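Local atomic coordinates of phenolpthiocerol synthesis type-I polyketide synthase ppsA (PDB entry 7AKC), a protein that probably builds the lipid core of phthiocerols and phenolphthiocerols as part of the PpsABCDE complex, its acyltransferase domain selecting the malonyl-CoA or methylmalonyl-CoA extender unit. Residues G86-G89 against M90-A93; L153-D156 against A157-E161; Q189-E192 against L193-R196; L297-A300 against I301-T304. All blocks are in the same frame, centred on the assembly; numbering follows the deposited sequence.

Contact 1: G86-G89 against M90-A93; sequences GLIG and MQLA
Leu87 O receives the backbone N-H of Gln91 at 2.9 Å (Gln91 N to Leu87 O), one of four successive i to i+4 hydrogen bonds that carry helix 79-100 of the acyltransferase domain through these two turns. The same bond repeats from Met90 N to Gly86 O, from Leu92 N to Ile88 O and from Ala93 N to Gly89 O, none longer than 3.0 Å. The side chain of Gln91 lies back along the preceding turn. With chi1 at -75° its CG sits beside the backbone N and opposite the carbonyl carbon, which lays CG against Leu87 O at 3.4 Å. The extended remainder of the chain brings Gln91 OE1 to 3.4 Å from Ile88 CA. The Gln91 side chain crosses that of Ile88 at roughly a right angle, and its NE2 donates to Ser28 O. That bond helps hold the amide and satisfies a buried N-H; glutamine has the length to reach Ser28 O. Ile88 and Leu92, a turn apart, lie side by side and point the same way, and Ile88 CG1 rests 4.1 Å from Leu92 CG. These two branched aliphatic residues form part of the apolar face of the helix at this point. Gly86 and Gly89 bring no side chains, while Met90 CB passes 3.3 Å from Gly86 O before its thioether leads off. Two helices receive the apolar face: Ile88 packs on Val116 and Ala117 of helix 115-121 and on Leu131 and Thr134 of helix 127-141, while Gln91 touches Ala117 and Leu92 meets Val120.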
loop_
_atom_site.group_PDB
_atom_site.type_symbol
_atom_site.label_atom_id
_atom_site.label_comp_id
_atom_site.label_asym_id
_atom_site.label_seq_id
_atom_site.Cartn_x
_atom_site.Cartn_y
_atom_site.Cartn_z
ATOM N N GLY A 86 12.638 9.464 1.588
ATOM C CA GLY A 86 12.081 10.452 2.504
ATOM C C GLY A 86 10.768 9.944 3.098
ATOM O O GLY A 86 10.496 10.166 4.284
ATOM N N LEU A 87 9.955 9.229 2.290
ATOM C CA LEU A 87 8.710 8.658 2.804
ATOM C C LEU A 87 8.956 7.650 3.943
ATOM O O LEU A 87 8.453 7.878 5.056
ATOM C CB LEU A 87 7.868 8.056 1.673
ATOM C CG LEU A 87 7.135 9.090 0.821
ATOM C CD1 LEU A 87 6.511 8.465 -0.418
ATOM C CD2 LEU A 87 6.082 9.797 1.632
ATOM N N ILE A 88 9.781 6.600 3.722
ATOM C CA ILE A 88 10.052 5.622 4.793
ATOM C C ILE A 88 10.832 6.249 5.970
ATOM O O ILE A 88 10.611 5.869 7.118
ATOM C CB ILE A 88 10.709 4.314 4.290
ATOM C CG1 ILE A 88 10.763 3.241 5.404
ATOM C CG2 ILE A 88 12.087 4.590 3.678
ATOM C CD1 ILE A 88 11.289 1.907 4.998
ATOM N N GLY A 89 11.657 7.262 5.707
ATOM C CA GLY A 89 12.377 7.954 6.778
ATOM C C GLY A 89 11.398 8.629 7.718
ATOM O O GLY A 89 11.427 8.411 8.925
ATOM N N MET A 90 10.436 9.336 7.123
ATOM C CA MET A 90 9.366 10.040 7.818
ATOM C C MET A 90 8.444 9.056 8.536
ATOM O O MET A 90 8.048 9.326 9.661
ATOM C CB MET A 90 8.580 10.889 6.809
ATOM C CG MET A 90 7.559 11.780 7.433
ATOM S SD MET A 90 8.245 13.370 7.968
ATOM C CE MET A 90 6.780 14.087 8.607
ATOM N N GLN A 91 8.150 7.897 7.927
ATOM C CA GLN A 91 7.307 6.867 8.547
ATOM C C GLN A 91 7.977 6.288 9.816
ATOM O O GLN A 91 7.352 6.233 10.869
ATOM C CB GLN A 91 6.959 5.760 7.538
ATOM C CG GLN A 91 5.899 6.179 6.508
ATOM C CD GLN A 91 5.814 5.195 5.362
ATOM O OE1 GLN A 91 6.796 4.555 5.001
ATOM N NE2 GLN A 91 4.637 5.023 4.764
ATOM N N LEU A 92 9.264 5.926 9.718
ATOM C CA LEU A 92 10.012 5.374 10.841
ATOM C C LEU A 92 10.192 6.390 11.970
ATOM O O LEU A 92 10.112 6.005 13.141
ATOM C CB LEU A 92 11.381 4.837 10.385
ATOM C CG LEU A 92 11.362 3.663 9.398
ATOM C CD1 LEU A 92 12.772 3.191 9.113
ATOM C CD2 LEU A 92 10.498 2.491 9.916
ATOM N N ALA A 93 10.393 7.676 11.634
ATOM C CA ALA A 93 10.562 8.694 12.672
ATOM C C ALA A 93 9.233 9.099 13.322
ATOM O O ALA A 93 9.206 9.352 14.539
ATOM C CB ALA A 93 11.323 9.911 12.146
#

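Contact 2: L153-D156 against A157-E161; sequences LELD and APTTE
Asp156 and Thr159 set their side chains across each other at about a right angle in an N-cap: Asp156 stands just ahead of helix 157-164 and accepts from Thr159 N, at the junction with strand 148-153 in the ferredoxin-like subdomain of the acyltransferase. Its CG is wedged between the backbone N and the carbonyl carbon (chi1 65°), a placement that turns the carboxylate over the first turn of the helix. There OD1 takes two hydrogen bonds from one residue. Thr159 N approaches nearly along the C-O axis at 2.9 Å from Asp156 OD1, while the hydroxyl Thr159 OG1 comes from above the carboxylate plane, 2.7 Å from Asp156 OD1. Aspartate suits the position because a short acidic side chain can satisfy an N-H that has no preceding turn to bond to, and its negative charge would be favoured at the positive end of the helix dipole. Pro158 fits the first turn as well, since it has no N-H to satisfy; its CD lies 3.3 Å from Asp156 OD1. Below the cap the contact turns apolar. Leu155 crosses Thr159 at roughly a right angle, with CD2 meeting Thr159 CG2 at 4.0 Å, and the methyl Leu153 CD1 reaches Thr160 CG2 at 4.1 Å. Both leucines continue onto Leu163, and Thr160 also touches Ile183 of strand 180-184. Two polar details complete the junction. A water accepts from Asp156 N and donates to Thr159 OG1, and Asp156 O is gripped twice by Thr160, with N at 3.0 Å and OG1 at 2.9 Å, the hydroxyl well out of the carbonyl plane.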
loop_
_atom_site.group_PDB
_atom_site.type_symbol
_atom_site.label_atom_id
_atom_site.label_comp_id
_atom_site.label_asym_id
_atom_site.label_seq_id
_atom_site.Cartn_x
_atom_site.Cartn_y
_atom_site.Cartn_z
ATOM N N LEU A 153 -11.365 4.515 -9.071
ATOM C CA LEU A 153 -12.686 4.380 -9.667
ATOM C C LEU A 153 -13.739 4.168 -8.584
ATOM O O LEU A 153 -13.515 3.382 -7.636
ATOM C CB LEU A 153 -12.701 3.142 -10.591
ATOM C CG LEU A 153 -11.547 3.031 -11.598
ATOM C CD1 LEU A 153 -11.719 1.816 -12.463
ATOM C CD2 LEU A 153 -11.409 4.298 -12.447
ATOM N N GLU A 154 -14.909 4.805 -8.730
ATOM C CA GLU A 154 -15.998 4.595 -7.792
ATOM C C GLU A 154 -16.833 3.414 -8.339
ATOM O O GLU A 154 -18.009 3.547 -8.744
ATOM C CB GLU A 154 -16.817 5.889 -7.550
ATOM C CG GLU A 154 -15.977 7.094 -7.132
ATOM C CD GLU A 154 -15.098 6.991 -5.896
ATOM O OE1 GLU A 154 -15.499 6.287 -4.938
ATOM O OE2 GLU A 154 -14.016 7.629 -5.879
ATOM N N LEU A 155 -16.183 2.258 -8.377
ATOM C CA LEU A 155 -16.745 0.973 -8.798
ATOM C C LEU A 155 -16.262 -0.085 -7.835
ATOM O O LEU A 155 -15.115 -0.017 -7.342
ATOM C CB LEU A 155 -16.190 0.575 -10.198
ATOM C CG LEU A 155 -16.442 1.529 -11.353
ATOM C CD1 LEU A 155 -15.732 1.027 -12.599
ATOM C CD2 LEU A 155 -17.958 1.777 -11.608
ATOM N N ASP A 156 -17.116 -1.122 -7.640
ATOM C CA ASP A 156 -16.688 -2.233 -6.833
ATOM C C ASP A 156 -15.654 -3.101 -7.617
ATOM O O ASP A 156 -15.410 -2.841 -8.803
ATOM C CB ASP A 156 -17.889 -2.995 -6.304
ATOM C CG ASP A 156 -18.779 -3.701 -7.319
ATOM O OD1 ASP A 156 -18.296 -4.012 -8.422
ATOM O OD2 ASP A 156 -19.932 -4.014 -6.966
ATOM N N ALA A 157 -14.986 -4.067 -6.932
ATOM C CA ALA A 157 -13.936 -4.829 -7.614
ATOM C C ALA A 157 -14.457 -5.693 -8.782
ATOM O O ALA A 157 -13.871 -5.631 -9.852
ATOM C CB ALA A 157 -13.103 -5.647 -6.614
ATOM N N PRO A 158 -15.641 -6.335 -8.701
ATOM C CA PRO A 158 -16.073 -7.175 -9.839
ATOM C C PRO A 158 -16.415 -6.303 -11.060
ATOM O O PRO A 158 -16.042 -6.638 -12.188
ATOM C CB PRO A 158 -17.305 -7.902 -9.302
ATOM C CG PRO A 158 -17.063 -7.977 -7.800
ATOM C CD PRO A 158 -16.444 -6.607 -7.493
ATOM N N THR A 159 -17.009 -5.119 -10.828
ATOM C CA THR A 159 -17.333 -4.220 -11.953
ATOM C C THR A 159 -16.018 -3.673 -12.571
ATOM O O THR A 159 -15.866 -3.556 -13.795
ATOM C CB THR A 159 -18.161 -3.040 -11.451
ATOM O OG1 THR A 159 -19.360 -3.511 -10.810
ATOM C CG2 THR A 159 -18.531 -2.108 -12.587
ATOM N N THR A 160 -15.031 -3.382 -11.712
ATOM C CA THR A 160 -13.725 -2.941 -12.197
ATOM C C THR A 160 -13.081 -4.040 -13.053
ATOM O O THR A 160 -12.626 -3.768 -14.161
ATOM C CB THR A 160 -12.808 -2.594 -11.041
ATOM O OG1 THR A 160 -13.378 -1.483 -10.345
ATOM C CG2 THR A 160 -11.404 -2.194 -11.553
ATOM N N GLU A 161 -13.063 -5.303 -12.548
ATOM C CA GLU A 161 -12.435 -6.390 -13.317
ATOM C C GLU A 161 -13.112 -6.522 -14.688
ATOM O O GLU A 161 -12.431 -6.702 -15.683
ATOM C CB GLU A 161 -12.477 -7.726 -12.585
ATOM C CG GLU A 161 -11.670 -7.725 -11.301
ATOM C CD GLU A 161 -10.173 -7.935 -11.492
ATOM O OE1 GLU A 161 -9.636 -7.629 -12.578
ATOM O OE2 GLU A 161 -9.529 -8.383 -10.523
HETATM O O HOH W 1 -19.598 -1.018 -9.094
#

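Contact 3: Q189-E192 against L193-R196; sequences QIDE and LITR
Charge joins Glu192 to Arg196, one turn apart on helix 187-199, in an i to i+4 salt bridge. A single carboxylate oxygen does the work: Glu192 OE2 lies 3.0 Å from Arg196 NH2 and 3.1 Å from Arg196 NE. OE2 is shared between the two N-H groups, each bond weak and bent to 129°; the carboxylate and guanidinium planes stand 75° apart. Glu192 reaches out fully extended, with CG anti to the backbone N (chi1 178°). A water donates to Glu192 OE2 at 2.6 Å and accepts from Arg196 NE at the guanidinium edge. In the backbone, four successive i to i+4 bonds run from Leu193 N to Gln189 O through to Arg196 N to Glu192 O. Apolar contact lies on another flank, where Ile190 CG2 meets Ile194 CD1 at 3.9 Å. Both isoleucines press on Ala151 of the antiparallel sheet of the ferredoxin-like subdomain, and Leu193 packs on Ile183 and Val170. Asp191 turns its carboxylate to Arg206 of strand 204-207. The helix is thus amphipathic: branched aliphatics suit its sheet-facing side, while the long, oppositely charged side chains of Glu192 and Arg196 pair directly, if weakly, the NE proton divided between OE2 and the water.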
loop_
_atom_site.group_PDB
_atom_site.type_symbol
_atom_site.label_atom_id
_atom_site.label_comp_id
_atom_site.label_asym_id
_atom_site.label_seq_id
_atom_site.Cartn_x
_atom_site.Cartn_y
_atom_site.Cartn_z
ATOM N N GLN A 189 -3.664 4.401 -21.371
ATOM C CA GLN A 189 -4.774 3.456 -21.207
ATOM C C GLN A 189 -5.622 3.821 -19.987
ATOM O O GLN A 189 -6.838 3.718 -20.034
ATOM C CB GLN A 189 -4.258 2.029 -21.185
ATOM C CG GLN A 189 -3.506 1.688 -22.477
ATOM C CD GLN A 189 -3.003 0.270 -22.488
ATOM O OE1 GLN A 189 -3.495 -0.592 -21.745
ATOM N NE2 GLN A 189 -2.035 -0.012 -23.351
ATOM N N ILE A 190 -4.973 4.267 -18.907
ATOM C CA ILE A 190 -5.657 4.758 -17.705
ATOM C C ILE A 190 -6.549 5.955 -18.061
ATOM O O ILE A 190 -7.722 5.971 -17.696
ATOM C CB ILE A 190 -4.635 5.108 -16.613
ATOM C CG1 ILE A 190 -3.927 3.816 -16.082
ATOM C CG2 ILE A 190 -5.297 5.929 -15.475
ATOM C CD1 ILE A 190 -4.843 2.678 -15.514
ATOM N N ASP A 191 -6.051 6.870 -18.925
ATOM C CA ASP A 191 -6.824 8.002 -19.356
ATOM C C ASP A 191 -8.062 7.535 -20.141
ATOM O O ASP A 191 -9.150 8.069 -19.926
ATOM C CB ASP A 191 -5.949 8.944 -20.181
ATOM C CG ASP A 191 -5.045 9.805 -19.302
ATOM O OD1 ASP A 191 -5.259 9.828 -18.047
ATOM O OD2 ASP A 191 -4.092 10.410 -19.842
ATOM N N GLU A 192 -7.892 6.538 -21.030
ATOM C CA GLU A 192 -9.033 6.068 -21.838
ATOM C C GLU A 192 -10.092 5.455 -20.916
ATOM O O GLU A 192 -11.297 5.632 -21.127
ATOM C CB GLU A 192 -8.612 5.060 -22.925
ATOM C CG GLU A 192 -9.843 4.570 -23.686
ATOM C CD GLU A 192 -9.716 3.650 -24.880
ATOM O OE1 GLU A 192 -8.574 3.324 -25.268
ATOM O OE2 GLU A 192 -10.775 3.290 -25.453
ATOM N N LEU A 193 -9.630 4.729 -19.887
ATOM C CA LEU A 193 -10.562 4.063 -18.959
ATOM C C LEU A 193 -11.305 5.082 -18.084
ATOM O O LEU A 193 -12.483 4.890 -17.791
ATOM C CB LEU A 193 -9.827 3.018 -18.115
ATOM C CG LEU A 193 -9.493 1.810 -18.957
ATOM C CD1 LEU A 193 -8.376 0.993 -18.297
ATOM C CD2 LEU A 193 -10.774 0.992 -19.155
ATOM N N ILE A 194 -10.632 6.172 -17.683
ATOM C CA ILE A 194 -11.282 7.256 -16.916
ATOM C C ILE A 194 -12.437 7.853 -17.731
ATOM O O ILE A 194 -13.524 8.082 -17.207
ATOM C CB ILE A 194 -10.203 8.310 -16.541
ATOM C CG1 ILE A 194 -9.285 7.731 -15.433
ATOM C CG2 ILE A 194 -10.793 9.632 -16.140
ATOM C CD1 ILE A 194 -8.127 8.608 -15.153
ATOM N N THR A 195 -12.198 8.064 -19.042
ATOM C CA THR A 195 -13.201 8.571 -19.963
ATOM C C THR A 195 -14.374 7.585 -20.073
ATOM O O THR A 195 -15.536 8.011 -20.042
ATOM C CB THR A 195 -12.585 8.801 -21.350
ATOM O OG1 THR A 195 -11.565 9.799 -21.228
ATOM C CG2 THR A 195 -13.659 9.302 -22.401
ATOM N N ARG A 196 -14.077 6.265 -20.206
ATOM C CA ARG A 196 -15.155 5.283 -20.326
ATOM C C ARG A 196 -15.997 5.244 -19.044
ATOM O O ARG A 196 -17.225 5.171 -19.104
ATOM C CB ARG A 196 -14.560 3.880 -20.603
ATOM C CG ARG A 196 -13.935 3.746 -22.007
ATOM C CD ARG A 196 -13.526 2.302 -22.283
ATOM N NE ARG A 196 -13.052 2.112 -23.652
ATOM C CZ ARG A 196 -12.964 0.928 -24.259
ATOM N NH1 ARG A 196 -13.342 -0.181 -23.629
ATOM N NH2 ARG A 196 -12.552 0.849 -25.521
HETATM O O HOH W 2 -12.905 4.819 -25.234
#

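Contact 4: L297-A300 against I301-T304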
loop_
_atom_site.group_PDB
_atom_site.type_symbol
_atom_site.label_atom_id
_atom_site.label_comp_id
_atom_site.label_asym_id
_atom_site.label_seq_id
_atom_site.Cartn_x
_atom_site.Cartn_y
_atom_site.Cartn_z
ATOM N N LEU A 297 -5.697 7.601 3.421
ATOM C CA LEU A 297 -6.380 6.310 3.519
ATOM C C LEU A 297 -7.462 6.280 4.599
ATOM O O LEU A 297 -8.111 5.240 4.738
ATOM C CB LEU A 297 -5.342 5.198 3.788
ATOM C CG LEU A 297 -4.203 5.056 2.747
ATOM C CD1 LEU A 297 -3.153 4.051 3.201
ATOM C CD2 LEU A 297 -4.735 4.661 1.395
ATOM N N THR A 298 -7.659 7.385 5.374
ATOM C CA THR A 298 -8.611 7.312 6.483
ATOM C C THR A 298 -10.038 6.995 6.050
ATOM O O THR A 298 -10.656 6.138 6.691
ATOM C CB THR A 298 -8.530 8.528 7.391
ATOM O OG1 THR A 298 -8.860 9.719 6.669
ATOM C CG2 THR A 298 -7.171 8.631 8.020
ATOM N N GLN A 299 -10.544 7.603 4.967
ATOM C CA GLN A 299 -11.913 7.290 4.538
ATOM C C GLN A 299 -12.015 5.860 4.001
ATOM O O GLN A 299 -13.009 5.194 4.284
ATOM C CB GLN A 299 -12.518 8.328 3.584
ATOM C CG GLN A 299 -14.041 8.164 3.441
ATOM C CD GLN A 299 -14.828 8.522 4.699
ATOM O OE1 GLN A 299 -14.696 9.627 5.261
ATOM N NE2 GLN A 299 -15.704 7.623 5.137
ATOM N N ALA A 300 -10.967 5.337 3.337
ATOM C CA ALA A 300 -10.969 3.937 2.879
ATOM C C ALA A 300 -11.057 2.982 4.050
ATOM O O ALA A 300 -11.724 1.943 3.955
ATOM C CB ALA A 300 -9.708 3.628 2.085
ATOM N N ILE A 301 -10.363 3.314 5.154
ATOM C CA ILE A 301 -10.395 2.483 6.352
ATOM C C ILE A 301 -11.806 2.394 6.912
ATOM O O ILE A 301 -12.323 1.287 7.115
ATOM C CB ILE A 301 -9.344 3.026 7.356
ATOM C CG1 ILE A 301 -7.934 2.693 6.823
ATOM C CG2 ILE A 301 -9.596 2.535 8.784
ATOM C CD1 ILE A 301 -6.712 3.390 7.553
ATOM N N ILE A 302 -12.447 3.566 7.109
ATOM C CA ILE A 302 -13.799 3.664 7.644
ATOM C C ILE A 302 -14.809 3.008 6.728
ATOM O O ILE A 302 -15.683 2.296 7.212
ATOM C CB ILE A 302 -14.181 5.130 7.906
ATOM C CG1 ILE A 302 -13.163 5.808 8.809
ATOM C CG2 ILE A 302 -15.571 5.229 8.479
ATOM C CD1 ILE A 302 -13.229 7.312 8.765
ATOM N N ASP A 303 -14.720 3.252 5.400
ATOM C CA ASP A 303 -15.663 2.659 4.462
ATOM C C ASP A 303 -15.597 1.127 4.530
ATOM O O ASP A 303 -16.636 0.491 4.640
ATOM C CB ASP A 303 -15.375 3.135 3.025
ATOM C CG ASP A 303 -15.698 4.609 2.771
ATOM O OD1 ASP A 303 -16.426 5.209 3.589
ATOM O OD2 ASP A 303 -15.224 5.158 1.736
ATOM N N THR A 304 -14.383 0.548 4.590
ATOM C CA THR A 304 -14.220 -0.909 4.693
ATOM C C THR A 304 -14.836 -1.453 6.004
ATOM O O THR A 304 -15.585 -2.447 5.999
ATOM C CB THR A 304 -12.729 -1.287 4.607
ATOM O OG1 THR A 304 -12.335 -1.059 3.261
ATOM C CG2 THR A 304 -12.458 -2.806 4.999
HETATM O O HOH W 3 -9.888 -0.191 3.316
#
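The flat amide of Gln299 and the carboxylate of Asp303 meet with their planes 39° apart on helix 298-308, the connecting helix of the beta-alpha-beta unit between strands 287-290 and 315-317. Gln299 NE2 donates to Asp303 OD1 at 3.0 Å along a straight line (165°). The acceptor lies close to the amide plane, yet the amide comes to the carboxylate from above, 44° out of its plane. The bond closes because the Gln299 chain, anti to its own N at chi1, bends at chi2 and runs forward to the next turn; glutamine is long enough, once bent, to reach it. Asp303 CG sits only 3.1 Å from Gln299 O, which already accepts from Asp303 N at 2.8 Å. Ile301 is buried: its CG1 lies 3.3 Å from Leu297 O and its side chain packs on Phe270 and Ile274 of helix 270-278. Ile302, less enclosed, touches Ser316. Leu297, just before the helix, touches Ser28 and His111. One turn on from Ala300, a water joins the Thr304 hydroxyl to the backbone: it donates to Ala300 O at 2.9 Å and accepts from Thr304 OG1 at 2.6 Å.

All four are short local contacts along a helix or at a helix cap, divided between the two parts of the acyltransferase. Contacts 1 and 4 belong to the larger part built on the parallel sheet, their nearest atoms about 8 Å apart. Gln91 and Leu297 both lie near, without touching, the probable nucleophile elbow of Gly110, Ser112 and Gly114. Contacts 2 and 3 sit on the two helices of the ferredoxin-like subdomain, centres 14 Å apart, and both touch Ile183. Contact 3 also touches Phe167 and Val170, ligands of a sodium ion about 7 Å from the Leu193 side chain. The nearest atoms of contacts 2 and 4 are about 7 Å apart, whereas the centres of contacts 1 and 2 are 32 Å apart.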